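Local coordinates for Ice-binding protein isoform1a (Antarctomyces psychrotrophicus, PDB 7BWX) that binds ice as an antifreeze protein, probably matching water molecules of the ice prism planes through a right-handed beta-solenoid, at residues A[134-137]-A[138-142]; A[179-182]-A[183-187]. The protein carries 1 engineered substitution. All blocks are in the same frame, centred on the assembly; numbering follows the deposited sequence.

Contact 1: residues A[134-137]-A[138-142]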
# COMPACT_ATOMS: atom_id res chain seq x y z
N LEU A 134 -1.69 -3.56 -10.11
CA LEU A 134 -0.27 -3.38 -9.78
C LEU A 134 0.25 -4.77 -9.50
O LEU A 134 -0.28 -5.46 -8.63
CB LEU A 134 -0.08 -2.46 -8.57
CG LEU A 134 1.35 -2.45 -7.99
CD1 LEU A 134 2.33 -1.83 -8.95
CD2 LEU A 134 1.38 -1.70 -6.68
N VAL A 135 1.28 -5.18 -10.23
CA VAL A 135 2.03 -6.42 -9.93
C VAL A 135 3.50 -6.05 -9.74
O VAL A 135 4.10 -5.45 -10.66
CB VAL A 135 1.87 -7.44 -11.05
CG1 VAL A 135 2.76 -8.66 -10.79
CG2 VAL A 135 0.42 -7.86 -11.24
N THR A 136 4.06 -6.37 -8.59
CA THR A 136 5.51 -6.24 -8.34
C THR A 136 6.10 -7.63 -8.49
O THR A 136 5.45 -8.65 -8.11
CB THR A 136 5.77 -5.52 -7.03
OG1 THR A 136 5.52 -6.39 -5.92
CG2 THR A 136 4.98 -4.24 -6.94
N TYR A 137 7.30 -7.71 -9.08
CA TYR A 137 7.96 -9.00 -9.37
C TYR A 137 8.83 -9.41 -8.19
O TYR A 137 9.09 -8.61 -7.29
CB TYR A 137 8.63 -8.93 -10.75
CG TYR A 137 7.57 -8.89 -11.83
CD1 TYR A 137 6.80 -10.02 -12.09
CD2 TYR A 137 7.15 -7.69 -12.39
CE1 TYR A 137 5.75 -10.01 -13.00
CE2 TYR A 137 6.16 -7.67 -13.35
CZ TYR A 137 5.44 -8.82 -13.64
OH TYR A 137 4.39 -8.80 -14.52
N ALA A 138 9.24 -10.67 -8.21
CA ALA A 138 10.09 -11.30 -7.19
C ALA A 138 11.32 -10.42 -7.01
O ALA A 138 11.91 -9.92 -8.02
CB ALA A 138 10.40 -12.74 -7.56
N SER A 139 11.63 -10.12 -5.76
CA SER A 139 12.85 -9.38 -5.35
C SER A 139 12.86 -7.99 -5.95
O SER A 139 13.91 -7.34 -5.91
CB SER A 139 14.09 -10.17 -5.71
OG SER A 139 14.17 -11.34 -4.91
N SER A 140 11.71 -7.46 -6.35
CA SER A 140 11.64 -6.04 -6.75
C SER A 140 11.76 -5.17 -5.50
O SER A 140 11.44 -5.65 -4.39
CB SER A 140 10.37 -5.75 -7.57
OG SER A 140 9.20 -5.91 -6.78
N SER A 141 12.12 -3.92 -5.65
CA SER A 141 12.26 -3.00 -4.50
C SER A 141 11.96 -1.58 -4.87
O SER A 141 12.29 -1.11 -5.97
CB SER A 141 13.64 -3.11 -3.91
OG SER A 141 13.64 -2.57 -2.61
N ILE A 142 11.41 -0.89 -3.92
CA ILE A 142 11.21 0.57 -3.97
C ILE A 142 12.14 1.19 -2.93
O ILE A 142 12.10 0.77 -1.77
CB ILE A 142 9.73 0.90 -3.73
CG1 ILE A 142 8.88 0.30 -4.84
CG2 ILE A 142 9.53 2.42 -3.61
CD1 ILE A 142 7.42 0.10 -4.49
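Tyr137 and Ser140 close a type II beta turn in which one carbonyl oxygen is gripped twice. Ser140 N donates to Tyr137 O at 3.0 Å from a position 42° out of the carbonyl plane. The serine hydroxyl supplies the second bond, Ser140 OG to Tyr137 O at 2.7 Å, approaching in that plane and on a lone pair. Backbone and side chain of a single residue thus reach the same acceptor from different directions. A first torsion of 66° tucks the hydroxyl back over its own main chain, where Ser140 OG also lies 3.5 Å from Thr136 CB. With an alanine here, Tyr137 O would probably lose its in-plane donor, and a gap would be likely to open beside Thr136 CB. The tyrosine ring swings away from the turn, its CG anti to the carbonyl carbon (chi1 -70°), and Val135 CG1 rests 3.8 Å above one face of the Tyr137 ring, nearer its border than its centre. Thr136 OG1 turns to the next coil, where it bonds Gly164 N. Strand 134-136 pairs in parallel with 161-163 and 108-110, and beyond the turn the chain enters strand 141-145, the neighbour of 113-117.

Contact 2: residues A[179-182]-A[183-187]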
# COMPACT_ATOMS: atom_id res chain seq x y z
N ILE A 179 -5.66 -7.05 -2.03
CA ILE A 179 -4.18 -6.91 -1.91
C ILE A 179 -3.66 -8.27 -1.53
O ILE A 179 -4.05 -8.77 -0.49
CB ILE A 179 -3.73 -5.82 -0.93
CG1 ILE A 179 -4.26 -4.46 -1.33
CG2 ILE A 179 -2.19 -5.78 -0.84
CD1 ILE A 179 -4.02 -3.38 -0.32
N ALA A 180 -2.76 -8.82 -2.35
CA ALA A 180 -2.10 -10.12 -2.09
C ALA A 180 -0.60 -9.87 -1.96
O ALA A 180 0.02 -9.38 -2.90
CB ALA A 180 -2.41 -11.10 -3.17
N ALA A 181 -0.05 -10.13 -0.77
CA ALA A 181 1.39 -10.09 -0.52
C ALA A 181 1.89 -11.53 -0.56
O ALA A 181 1.51 -12.35 0.30
CB ALA A 181 1.63 -9.35 0.76
N GLN A 182 2.68 -11.85 -1.57
CA GLN A 182 3.22 -13.21 -1.75
C GLN A 182 4.41 -13.43 -0.79
O GLN A 182 4.88 -12.47 -0.14
CB GLN A 182 3.59 -13.43 -3.21
CG GLN A 182 2.36 -13.42 -4.11
CD GLN A 182 2.67 -13.60 -5.57
OE1 GLN A 182 3.77 -13.39 -6.04
NE2 GLN A 182 1.66 -14.03 -6.30
N THR A 183 4.81 -14.69 -0.68
CA THR A 183 5.81 -15.19 0.28
C THR A 183 6.96 -14.19 0.41
O THR A 183 7.67 -13.93 -0.55
CB THR A 183 6.38 -16.56 -0.14
OG1 THR A 183 5.26 -17.36 -0.53
CG2 THR A 183 7.11 -17.24 0.99
N GLY A 184 7.13 -13.70 1.61
CA GLY A 184 8.34 -12.97 2.00
C GLY A 184 8.28 -11.53 1.60
O GLY A 184 9.26 -10.82 1.91
N ALA A 185 7.22 -11.07 0.91
CA ALA A 185 7.16 -9.62 0.58
C ALA A 185 7.20 -8.79 1.86
O ALA A 185 6.58 -9.16 2.89
CB ALA A 185 5.95 -9.32 -0.26
N THR A 186 7.85 -7.63 1.79
CA THR A 186 8.01 -6.71 2.93
C THR A 186 7.50 -5.35 2.50
O THR A 186 7.61 -4.98 1.29
CB THR A 186 9.45 -6.69 3.46
OG1 THR A 186 10.33 -6.23 2.44
CG2 THR A 186 9.89 -8.06 3.95
N ILE A 187 6.94 -4.63 3.46
CA ILE A 187 6.31 -3.32 3.22
C ILE A 187 6.65 -2.42 4.41
O ILE A 187 6.41 -2.78 5.57
CB ILE A 187 4.77 -3.46 3.02
CG1 ILE A 187 4.43 -4.32 1.81
CG2 ILE A 187 4.13 -2.09 2.89
CD1 ILE A 187 4.19 -5.78 2.13
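At the corner where Gln182 hands the chain to Thr183, a backbone bond from Ala185 N to Gln182 O, 2.9 Å long and close to straight at 165°, closes the turn. The threonine side chain can be followed outward from here. Its CB stands on the outside of the turn, next to the peptide that arrives from Gln182. From that branch point the first torsion (chi1 -45°) swings the hydroxyl to the side of the residue's own backbone N, and the methyl CG2 takes the other branch. So turned, Thr183 OG1 hydrogen-bonds Asp200 OD2 on the adjacent coil, which gives the tip of the side chain a polar mate beyond the turn. This is a type II beta turn at a corner of the right-handed beta-helix, bending the chain from strand 179-181 into strand 186-192. Gly184, at its third position, has a phi of 83°, a value that a residue lacking a side chain adopts easily. Inside the bend, Ala181 CB faces Ala185 CB at 4.4 Å, a methyl-to-methyl contact. Ala185 CB also approaches Gln182 O at 3.3 Å. Asn202 ND2 reaches in from the following coil to bond both Gln182 O and Ala185 O.

How the contacts relate
Contact 1 closes before contact 2 opens along the chain, and each marks a corner of the solenoid where a strand of the six-stranded parallel sheet ends. Their strands, 134-136 and 179-181, flank strand 161-163 within that sheet, so one coil lies between the two turns. The centres are 10 Å apart and the nearest atoms about 5 Å, without touching. The loop after strand 161-163 bridges the interval: Ser140 and Ala185 both pack on Ser167, while Ala138 and Gln182 both meet Thr165. The same corner is thus turned in coils on both sides of strand 161-163, consistent with coils of the right-handed beta-helix stacked in register here.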